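Local coordinates for trichothecene 3-O-acetyltransferase (Gibberella zeae, PDB 2RKV), which transfers an acetyl group from acetyl-coenzyme A to the C3 hydroxyl of trichothecene mycotoxins such as T-2, as a member of the BAHD acyltransferase superfamily, at residues D8-L13 / T194-L199; P297-S302 / R346-A351; T352-N357 / S361-T366. All coordinates share one frame; numbering follows the deposited sequence.

Interaction 1: D8-L13 / T194-L199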
loop_
_atom_site.group_PDB
_atom_site.type_symbol
_atom_site.label_atom_id
_atom_site.label_comp_id
_atom_site.label_asym_id
_atom_site.label_seq_id
_atom_site.Cartn_x
_atom_site.Cartn_y
_atom_site.Cartn_z
ATOM N N ASP A 8 -8.898 -13.520 -5.451
ATOM C CA ASP A 8 -9.245 -12.665 -6.582
ATOM C C ASP A 8 -8.344 -13.037 -7.747
ATOM O O ASP A 8 -7.163 -13.338 -7.550
ATOM C CB ASP A 8 -8.988 -11.195 -6.229
ATOM C CG ASP A 8 -9.940 -10.679 -5.175
ATOM O OD1 ASP A 8 -11.090 -10.354 -5.530
ATOM O OD2 ASP A 8 -9.515 -10.567 -4.007
ATOM N N THR A 9 -8.891 -13.007 -8.958
ATOM C CA THR A 9 -8.060 -13.266 -10.138
ATOM C C THR A 9 -6.874 -12.295 -10.204
ATOM O O THR A 9 -5.749 -12.700 -10.515
ATOM C CB THR A 9 -8.902 -13.277 -11.422
ATOM O OG1 THR A 9 -9.901 -14.303 -11.295
ATOM C CG2 THR A 9 -8.025 -13.575 -12.646
ATOM N N LEU A 10 -7.122 -11.033 -9.860
ATOM C CA LEU A 10 -6.069 -10.023 -9.808
ATOM C C LEU A 10 -5.013 -10.363 -8.758
ATOM O O LEU A 10 -3.843 -9.984 -8.903
ATOM C CB LEU A 10 -6.666 -8.637 -9.536
ATOM C CG LEU A 10 -7.595 -8.072 -10.613
ATOM C CD1 LEU A 10 -8.278 -6.806 -10.091
ATOM C CD2 LEU A 10 -6.815 -7.790 -11.893
ATOM N N GLY A 11 -5.425 -11.085 -7.713
ATOM C CA GLY A 11 -4.510 -11.511 -6.650
ATOM C C GLY A 11 -3.651 -12.710 -7.029
ATOM O O GLY A 11 -2.798 -13.151 -6.244
ATOM N N GLN A 12 -3.884 -13.262 -8.219
ATOM C CA GLN A 12 -3.044 -14.341 -8.712
ATOM C C GLN A 12 -1.790 -13.763 -9.400
ATOM O O GLN A 12 -0.961 -14.525 -9.876
ATOM C CB GLN A 12 -3.816 -15.283 -9.654
ATOM C CG GLN A 12 -5.195 -15.768 -9.141
ATOM C CD GLN A 12 -5.125 -16.912 -8.117
ATOM O OE1 GLN A 12 -4.067 -17.495 -7.872
ATOM N NE2 GLN A 12 -6.274 -17.238 -7.526
ATOM N N LEU A 13 -1.670 -12.429 -9.456
ATOM C CA LEU A 13 -0.445 -11.761 -9.952
ATOM C C LEU A 13 0.766 -12.259 -9.159
ATOM O O LEU A 13 0.755 -12.212 -7.918
ATOM C CB LEU A 13 -0.546 -10.233 -9.835
ATOM C CG LEU A 13 -1.398 -9.478 -10.862
ATOM C CD1 LEU A 13 -1.767 -8.079 -10.370
ATOM C CD2 LEU A 13 -0.679 -9.409 -12.200
ATOM N N THR A 194 -15.371 -14.454 -8.913
ATOM C CA THR A 194 -16.344 -13.946 -9.886
ATOM C C THR A 194 -16.566 -12.437 -9.765
ATOM O O THR A 194 -17.385 -11.868 -10.493
ATOM C CB THR A 194 -17.703 -14.660 -9.745
ATOM O OG1 THR A 194 -18.202 -14.452 -8.419
ATOM C CG2 THR A 194 -17.565 -16.166 -10.031
ATOM N N ILE A 195 -15.824 -11.781 -8.871
ATOM C CA ILE A 195 -16.109 -10.378 -8.534
ATOM C C ILE A 195 -15.763 -9.377 -9.651
ATOM O O ILE A 195 -16.285 -8.255 -9.675
ATOM C CB ILE A 195 -15.488 -9.970 -7.165
ATOM C CG1 ILE A 195 -16.349 -8.873 -6.515
ATOM C CG2 ILE A 195 -13.992 -9.589 -7.306
ATOM C CD1 ILE A 195 -16.099 -8.653 -5.035
ATOM N N VAL A 196 -14.881 -9.788 -10.560
ATOM C CA VAL A 196 -14.598 -9.025 -11.775
ATOM C C VAL A 196 -15.134 -9.831 -12.960
ATOM O O VAL A 196 -14.553 -10.860 -13.330
ATOM C CB VAL A 196 -13.080 -8.750 -11.968
ATOM C CG1 VAL A 196 -12.844 -7.928 -13.248
ATOM C CG2 VAL A 196 -12.490 -8.023 -10.762
ATOM N N PRO A 197 -16.263 -9.391 -13.541
ATOM C CA PRO A 197 -16.825 -10.108 -14.689
ATOM C C PRO A 197 -15.858 -10.085 -15.870
ATOM O O PRO A 197 -15.314 -9.029 -16.204
ATOM C CB PRO A 197 -18.091 -9.310 -15.018
ATOM C CG PRO A 197 -18.406 -8.538 -13.777
ATOM C CD PRO A 197 -17.084 -8.227 -13.155
ATOM N N TYR A 198 -15.636 -11.243 -16.487
ATOM C CA TYR A 198 -14.659 -11.335 -17.567
ATOM C C TYR A 198 -15.191 -10.790 -18.886
ATOM O O TYR A 198 -16.406 -10.695 -19.085
ATOM C CB TYR A 198 -14.173 -12.775 -17.749
ATOM C CG TYR A 198 -13.511 -13.363 -16.522
ATOM C CD1 TYR A 198 -13.947 -14.577 -15.992
ATOM C CD2 TYR A 198 -12.458 -12.702 -15.889
ATOM C CE1 TYR A 198 -13.347 -15.128 -14.863
ATOM C CE2 TYR A 198 -11.852 -13.238 -14.758
ATOM C CZ TYR A 198 -12.301 -14.447 -14.251
ATOM O OH TYR A 198 -11.707 -14.984 -13.142
ATOM N N LEU A 199 -14.270 -10.414 -19.768
ATOM C CA LEU A 199 -14.615 -9.998 -21.121
ATOM C C LEU A 199 -14.771 -11.244 -21.985
ATOM O O LEU A 199 -14.026 -12.210 -21.833
ATOM C CB LEU A 199 -13.542 -9.061 -21.695
ATOM C CG LEU A 199 -13.278 -7.734 -20.965
ATOM C CD1 LEU A 199 -12.088 -7.010 -21.559
ATOM C CD2 LEU A 199 -14.509 -6.819 -20.956
#
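A short 3-10 turn in the loop between strands 5-6 and 20-28 meets the long connection from helix 182-187 to strand 229-236, with T9 and Y198 touching between them. The connection runs from the N-terminal half to the C-terminal half of the chain, consistent with the interdomain linker of the BAHD fold. The pair illustrates how two stretches without regular pairing can be joined by side chains alone. T9 OG1 and Y198 OH are hydrogen-bonded at 2.7 Å. The threonine oxygen lies at the edge of the tyrosine ring and in its plane, the two side chains arriving from opposite directions. T9 holds OG1 anti to its carbonyl carbon (chi1 -59°), which turns the hydroxyl toward 194-199. One face of the Y198 ring has V196 O of its own segment above it, near the rim, and the ring also stacks with that of H355 on helix 340-356. D8 makes a different kind of contact: its carboxylate oxygen OD1 comes within 3.5 Å of the methyl I195 CG2, with the side chains crossing at a slant. This is a van der Waals contact at the flank of a buried acid whose polar needs are met by others, Y305 OH at OD1 and the backbone N of L308 at OD2. The 3-10 turn that follows is bonded by Q12 N to T9 O, at 3.0 Å. Further along, L10 and V196 both also pack on helix 340-356, against L350 and A351 respectively. Their own meeting is looser, with L10 CD1 lying 4.4 Å from V196 CG2.

Interaction 2: P297-S302 / R346-A351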
loop_
_atom_site.group_PDB
_atom_site.type_symbol
_atom_site.label_atom_id
_atom_site.label_comp_id
_atom_site.label_asym_id
_atom_site.label_seq_id
_atom_site.Cartn_x
_atom_site.Cartn_y
_atom_site.Cartn_z
ATOM N N PRO A 297 -14.791 1.045 -6.533
ATOM C CA PRO A 297 -15.857 1.942 -7.021
ATOM C C PRO A 297 -16.261 1.688 -8.482
ATOM O O PRO A 297 -17.454 1.571 -8.774
ATOM C CB PRO A 297 -15.255 3.336 -6.834
ATOM C CG PRO A 297 -14.240 3.162 -5.736
ATOM C CD PRO A 297 -13.641 1.812 -6.016
ATOM N N ALA A 298 -15.284 1.553 -9.378
ATOM C CA ALA A 298 -15.574 1.277 -10.789
ATOM C C ALA A 298 -16.312 -0.049 -10.974
ATOM O O ALA A 298 -17.118 -0.192 -11.898
ATOM C CB ALA A 298 -14.290 1.299 -11.623
ATOM N N MET A 299 -16.044 -1.010 -10.088
ATOM C CA MET A 299 -16.641 -2.338 -10.184
ATOM C C MET A 299 -17.979 -2.444 -9.437
ATOM O O MET A 299 -18.647 -3.479 -9.499
ATOM C CB MET A 299 -15.647 -3.390 -9.674
ATOM C CG MET A 299 -15.700 -4.732 -10.397
ATOM S SD MET A 299 -15.336 -4.679 -12.180
ATOM C CE MET A 299 -13.969 -3.552 -12.285
ATOM N N GLY A 300 -18.352 -1.376 -8.734
ATOM C CA GLY A 300 -19.571 -1.356 -7.922
ATOM C C GLY A 300 -19.475 -2.234 -6.683
ATOM O O GLY A 300 -20.485 -2.778 -6.212
ATOM N N VAL A 301 -18.262 -2.371 -6.153
ATOM C CA VAL A 301 -18.007 -3.233 -4.997
ATOM C C VAL A 301 -17.873 -2.390 -3.722
ATOM O O VAL A 301 -17.336 -1.282 -3.751
ATOM C CB VAL A 301 -16.744 -4.113 -5.234
ATOM C CG1 VAL A 301 -16.337 -4.888 -3.975
ATOM C CG2 VAL A 301 -16.978 -5.082 -6.399
ATOM N N SER A 302 -18.377 -2.928 -2.612
ATOM C CA SER A 302 -18.327 -2.265 -1.309
ATOM C C SER A 302 -16.902 -1.905 -0.894
ATOM O O SER A 302 -15.976 -2.682 -1.107
ATOM C CB SER A 302 -18.934 -3.190 -0.255
ATOM O OG SER A 302 -18.689 -2.716 1.050
ATOM N N ARG A 346 -10.575 -1.589 -18.198
ATOM C CA ARG A 346 -9.174 -1.968 -18.093
ATOM C C ARG A 346 -8.996 -3.098 -17.089
ATOM O O ARG A 346 -8.311 -4.084 -17.365
ATOM C CB ARG A 346 -8.318 -0.756 -17.719
ATOM C CG ARG A 346 -8.219 0.283 -18.857
ATOM C CD ARG A 346 -7.346 1.479 -18.494
ATOM N NE ARG A 346 -5.998 1.048 -18.143
ATOM C CZ ARG A 346 -5.479 1.134 -16.924
ATOM N NH1 ARG A 346 -6.183 1.682 -15.928
ATOM N NH2 ARG A 346 -4.253 0.684 -16.701
ATOM N N THR A 347 -9.652 -2.961 -15.941
ATOM C CA THR A 347 -9.542 -3.943 -14.866
ATOM C C THR A 347 -10.148 -5.279 -15.297
ATOM O O THR A 347 -9.595 -6.347 -15.006
ATOM C CB THR A 347 -10.184 -3.398 -13.567
ATOM O OG1 THR A 347 -9.519 -2.183 -13.198
ATOM C CG2 THR A 347 -10.053 -4.404 -12.421
ATOM N N ARG A 348 -11.279 -5.223 -16.006
ATOM C CA ARG A 348 -11.882 -6.440 -16.551
ATOM C C ARG A 348 -10.946 -7.112 -17.560
ATOM O O ARG A 348 -10.861 -8.338 -17.609
ATOM C CB ARG A 348 -13.244 -6.150 -17.188
ATOM C CG ARG A 348 -14.324 -5.805 -16.179
ATOM C CD ARG A 348 -15.633 -5.492 -16.887
ATOM N NE ARG A 348 -16.208 -6.689 -17.499
ATOM C CZ ARG A 348 -17.116 -6.688 -18.474
ATOM N NH1 ARG A 348 -17.557 -5.546 -18.988
ATOM N NH2 ARG A 348 -17.572 -7.842 -18.952
ATOM N N GLY A 349 -10.246 -6.301 -18.353
ATOM C CA GLY A 349 -9.276 -6.810 -19.320
ATOM C C GLY A 349 -8.112 -7.529 -18.663
ATOM O O GLY A 349 -7.774 -8.658 -19.043
ATOM N N LEU A 350 -7.510 -6.882 -17.664
ATOM C CA LEU A 350 -6.417 -7.494 -16.909
ATOM C C LEU A 350 -6.863 -8.814 -16.253
ATOM O O LEU A 350 -6.182 -9.839 -16.386
ATOM C CB LEU A 350 -5.862 -6.523 -15.861
ATOM C CG LEU A 350 -4.757 -7.091 -14.962
ATOM C CD1 LEU A 350 -3.537 -7.580 -15.770
ATOM C CD2 LEU A 350 -4.332 -6.082 -13.934
ATOM N N ALA A 351 -8.012 -8.792 -15.579
ATOM C CA ALA A 351 -8.549 -10.003 -14.950
ATOM C C ALA A 351 -8.784 -11.108 -15.980
ATOM O O ALA A 351 -8.449 -12.260 -15.739
ATOM C CB ALA A 351 -9.826 -9.707 -14.156
#
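M299 turns its CG about midway between a clean anti placement and an eclipsed one (chi1 -146°), then bends at chi2 (61°) and again at chi3, so that the thioether doubles back and its terminal methyl faces T347. The two bends lay the sulfur and methyl against the flank of helix 340-356. M299 CE sits 4.0 Å from T347 CB and equally 4.0 Å from T347 CG2, the methyl resting against the carbon side of the threonine, while the two side chains cross at an angle. T347 has CG2 anti to the backbone N, while OG1 is hydrogen-bonded to M343 O one turn earlier in the helix and to N311 ND2 of strand 310-318. The sulfur takes a second neighbour, M299 SD lying 4.3 Å from R348 CG, a loose touch on the aliphatic root of the arginine. R348 then carries its guanidinium group away to the 194-199 segment, where NE and NH2 bond to the carbonyl oxygens of P197 and Y198. Apolar contact thus does all the joining here, a small example of how one flexible side chain can bridge backbones whose nearest CA atoms, M299 and T347, are 8.7 Å apart. The helix 346-351 stretch is regular, with L350 N to R346 O at 2.9 Å and A351 N to T347 O at 3.0 Å. M299 itself stands at the end of a short helix that directly follows strand 286-294, a strand lined with coenzyme A pocket residues. That helix ends in a Schellman motif, in which G300 takes positive phi (70°), the conformation that glycine tolerates most readily.

Interaction 3: T352-N357 / S361-T366. With ZBA (12,13-Epoxytrichothec-9-ene-3,4,8,15-tetrol-4,15-diacetate-8-isovalerate), chain D.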
loop_
_atom_site.group_PDB
_atom_site.type_symbol
_atom_site.label_atom_id
_atom_site.label_comp_id
_atom_site.label_asym_id
_atom_site.label_seq_id
_atom_site.Cartn_x
_atom_site.Cartn_y
_atom_site.Cartn_z
ATOM N N THR A 352 -9.323 -10.740 -17.145
ATOM C CA THR A 352 -9.619 -11.715 -18.203
ATOM C C THR A 352 -8.343 -12.339 -18.767
ATOM O O THR A 352 -8.264 -13.559 -18.933
ATOM C CB THR A 352 -10.480 -11.089 -19.330
ATOM O OG1 THR A 352 -11.706 -10.608 -18.763
ATOM C CG2 THR A 352 -10.825 -12.134 -20.385
ATOM N N TYR A 353 -7.337 -11.506 -19.038
ATOM C CA TYR A 353 -6.051 -12.005 -19.515
ATOM C C TYR A 353 -5.441 -12.995 -18.521
ATOM O O TYR A 353 -4.958 -14.067 -18.905
ATOM C CB TYR A 353 -5.075 -10.859 -19.781
ATOM C CG TYR A 353 -3.781 -11.332 -20.398
ATOM C CD1 TYR A 353 -3.670 -11.503 -21.780
ATOM C CD2 TYR A 353 -2.673 -11.631 -19.602
ATOM C CE1 TYR A 353 -2.479 -11.945 -22.353
ATOM C CE2 TYR A 353 -1.478 -12.083 -20.170
ATOM C CZ TYR A 353 -1.392 -12.232 -21.544
ATOM O OH TYR A 353 -0.214 -12.669 -22.116
ATOM N N LEU A 354 -5.457 -12.625 -17.242
ATOM C CA LEU A 354 -4.967 -13.517 -16.190
ATOM C C LEU A 354 -5.761 -14.821 -16.186
ATOM O O LEU A 354 -5.190 -15.913 -16.183
ATOM C CB LEU A 354 -5.064 -12.821 -14.833
ATOM C CG LEU A 354 -3.982 -11.775 -14.576
ATOM C CD1 LEU A 354 -4.442 -10.822 -13.470
ATOM C CD2 LEU A 354 -2.631 -12.420 -14.220
ATOM N N HIS A 355 -7.082 -14.705 -16.189
ATOM C CA HIS A 355 -7.947 -15.877 -16.168
ATOM C C HIS A 355 -7.646 -16.833 -17.334
ATOM O O HIS A 355 -7.613 -18.060 -17.155
ATOM C CB HIS A 355 -9.410 -15.430 -16.196
ATOM C CG HIS A 355 -10.391 -16.562 -16.219
ATOM N ND1 HIS A 355 -10.513 -17.463 -15.186
ATOM C CD2 HIS A 355 -11.308 -16.925 -17.147
ATOM C CE1 HIS A 355 -11.460 -18.339 -15.476
ATOM N NE2 HIS A 355 -11.955 -18.037 -16.663
ATOM N N ASN A 356 -7.416 -16.257 -18.509
ATOM C CA ASN A 356 -7.207 -17.022 -19.746
ATOM C C ASN A 356 -5.824 -17.648 -19.870
ATOM O O ASN A 356 -5.574 -18.445 -20.787
ATOM C CB ASN A 356 -7.461 -16.138 -20.974
ATOM C CG ASN A 356 -8.927 -15.773 -21.156
ATOM O OD1 ASN A 356 -9.828 -16.420 -20.605
ATOM N ND2 ASN A 356 -9.175 -14.730 -21.953
ATOM N N ASN A 357 -4.919 -17.278 -18.972
ATOM C CA ASN A 357 -3.534 -17.724 -19.061
ATOM C C ASN A 357 -3.078 -18.530 -17.842
ATOM O O ASN A 357 -2.909 -17.964 -16.760
ATOM C CB ASN A 357 -2.615 -16.524 -19.297
ATOM C CG ASN A 357 -2.635 -16.076 -20.738
ATOM O OD1 ASN A 357 -1.922 -16.637 -21.573
ATOM N ND2 ASN A 357 -3.471 -15.087 -21.050
ATOM N N SER A 361 3.218 -15.734 -15.276
ATOM C CA SER A 361 4.547 -15.225 -14.911
ATOM C C SER A 361 4.977 -13.945 -15.659
ATOM O O SER A 361 5.880 -13.237 -15.196
ATOM C CB SER A 361 5.607 -16.311 -15.095
ATOM O OG SER A 361 5.732 -16.653 -16.465
ATOM N N ASN A 362 4.341 -13.657 -16.791
ATOM C CA ASN A 362 4.678 -12.459 -17.583
ATOM C C ASN A 362 3.891 -11.209 -17.201
ATOM O O ASN A 362 4.164 -10.121 -17.715
ATOM C CB ASN A 362 4.481 -12.706 -19.084
ATOM C CG ASN A 362 5.421 -13.758 -19.643
ATOM O OD1 ASN A 362 6.565 -13.901 -19.201
ATOM N ND2 ASN A 362 4.935 -14.497 -20.633
ATOM N N VAL A 363 2.909 -11.364 -16.319
ATOM C CA VAL A 363 2.039 -10.252 -15.947
ATOM C C VAL A 363 2.595 -9.507 -14.729
ATOM O O VAL A 363 2.938 -10.114 -13.695
ATOM C CB VAL A 363 0.580 -10.722 -15.705
ATOM C CG1 VAL A 363 -0.344 -9.527 -15.524
ATOM C CG2 VAL A 363 0.093 -11.601 -16.867
ATOM N N SER A 364 2.690 -8.185 -14.857
ATOM C CA SER A 364 3.201 -7.352 -13.779
ATOM C C SER A 364 2.590 -5.971 -13.887
ATOM O O SER A 364 2.529 -5.398 -14.975
ATOM C CB SER A 364 4.725 -7.242 -13.846
ATOM O OG SER A 364 5.199 -6.323 -12.875
ATOM N N LEU A 365 2.140 -5.447 -12.751
ATOM C CA LEU A 365 1.608 -4.082 -12.686
ATOM C C LEU A 365 2.660 -3.023 -13.033
ATOM O O LEU A 365 2.318 -1.866 -13.305
ATOM C CB LEU A 365 1.021 -3.809 -11.300
ATOM C CG LEU A 365 -0.231 -4.623 -10.955
ATOM C CD1 LEU A 365 -0.463 -4.641 -9.447
ATOM C CD2 LEU A 365 -1.464 -4.102 -11.698
ATOM N N THR A 366 3.935 -3.411 -13.008
ATOM C CA THR A 366 5.012 -2.485 -13.367
ATOM C C THR A 366 5.891 -3.054 -14.481
ATOM O O THR A 366 7.105 -2.822 -14.502
ATOM C CB THR A 366 5.887 -2.111 -12.156
ATOM O OG1 THR A 366 6.437 -3.305 -11.584
ATOM C CG2 THR A 366 5.078 -1.335 -11.109
HETATM O O18 ZBA D . 7.779 -3.171 -6.555
HETATM C C44 ZBA D . 7.417 -4.186 -6.117
HETATM C C45 ZBA D . 7.963 -5.528 -6.445
HETATM C C46 ZBA D . 8.804 -6.045 -5.372
HETATM C C48 ZBA D . 9.909 -5.154 -5.122
HETATM C C47 ZBA D . 9.507 -7.346 -5.611
HETATM O O17 ZBA D . 6.445 -4.236 -5.200
HETATM C C31 ZBA D . 5.938 -3.043 -4.583
HETATM C C30 ZBA D . 4.867 -2.401 -5.399
HETATM C C32 ZBA D . 5.525 -3.449 -3.218
HETATM C C39 ZBA D . 6.656 -3.959 -2.354
HETATM C C33 ZBA D . 4.287 -3.399 -2.836
HETATM C C34 ZBA D . 3.166 -2.915 -3.674
HETATM O O10 ZBA D . 2.967 -1.550 -3.259
HETATM C C29 ZBA D . 3.450 -2.936 -5.188
HETATM C C38 ZBA D . 3.374 -4.381 -5.668
HETATM O O12 ZBA D . 4.189 -4.568 -6.814
HETATM C C40 ZBA D . 3.814 -5.356 -7.809
HETATM C C41 ZBA D . 4.880 -5.386 -8.879
HETATM O O13 ZBA D . 2.836 -5.926 -7.900
HETATM C C28 ZBA D . 2.359 -2.058 -5.934
HETATM C C37 ZBA D . 2.440 -2.131 -7.471
HETATM C C35 ZBA D . 2.491 -0.642 -5.390
HETATM C C25 ZBA D . 2.036 -0.803 -3.986
HETATM C C36 ZBA D . 3.133 0.501 -5.974
HETATM O O11 ZBA D . 1.745 0.332 -6.134
HETATM C C27 ZBA D . 0.935 -2.404 -5.383
HETATM C C26 ZBA D . 0.735 -1.518 -4.168
HETATM O O16 ZBA D . 0.345 -2.229 -3.027
HETATM O O14 ZBA D . 0.016 -1.974 -6.393
HETATM C C42 ZBA D . -1.196 -2.468 -6.617
HETATM O O15 ZBA D . -1.905 -2.057 -7.476
HETATM C C43 ZBA D . -1.531 -3.494 -5.665
HETATM O O HOH W 1 1.861 -14.013 -20.940
#
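Y353 and L354, in the last turn of helix 340-356, receive V363 from the chain that leaves the helix and doubles back beside it, a reversal that carries the polypeptide on through an ST turn into the trichothecene pocket. Y353 comes first. Its ring, with CG opposite the backbone N across the CA-CB bond (chi1 -175°), reaches V363, whose CG2 meets the ring edge in plane, 3.7 Å from CE2. The two side chains slide past each other in opposite directions, so the valine methyl lies alongside the ring. Beyond that edge, the phenol oxygen Y353 OH binds a water at 2.7 Å, and the same water accepts from N362 ND2 at 3.1 Å, giving the apolar contact a polar bridge at its outer end. L354 comes next and closes on the valine from another side: its CD2 is 3.9 Å from both V363 CG1 and V363 CG2, the leucine fork crossing the valine branch. Near the helix end, N357 folds its amide back on the same turn, with ND2 donating to Y353 O at 2.8 Å along a nearly straight path (172°). The same ND2 lies 3.4 Å above the centre of the Y353 ring, so the tyrosine has an amide over one face and a methyl at its edge. The returning chain is also held by backbone bonds from N362 to V213 and from S364 to Q211. In the ST turn, S364 OG accepts from T366 N, and the next side chains reach the bound T-2 toxin: T366 OG1 faces the methyl C41 of one acetate. On the other acetate, the carbonyl oxygen O15 lies 3.6 Å from L365 CD1.

How the interactions relate
Helix 340-356 joins all three sites: it supplies one segment to interactions 2 and 3, and interaction 1 packs on it. The centres of interactions 1 and 2 are about 8 Å apart, and the two meet where L199 CD1 comes within 3.6 Å of G349 CA. Interaction 1 meets interaction 3 through L199 N and T352 OG1, at 2.8 Å, and through L13 against V363. Although the centres of interactions 2 and 3 are about 15 Å apart, L350 CD1 approaches V363 CG1 to 3.7 Å. Of the three, interaction 3 touches the toxin directly, whereas the side chains of L10 and T347 stay about 8 and 10 Å from it.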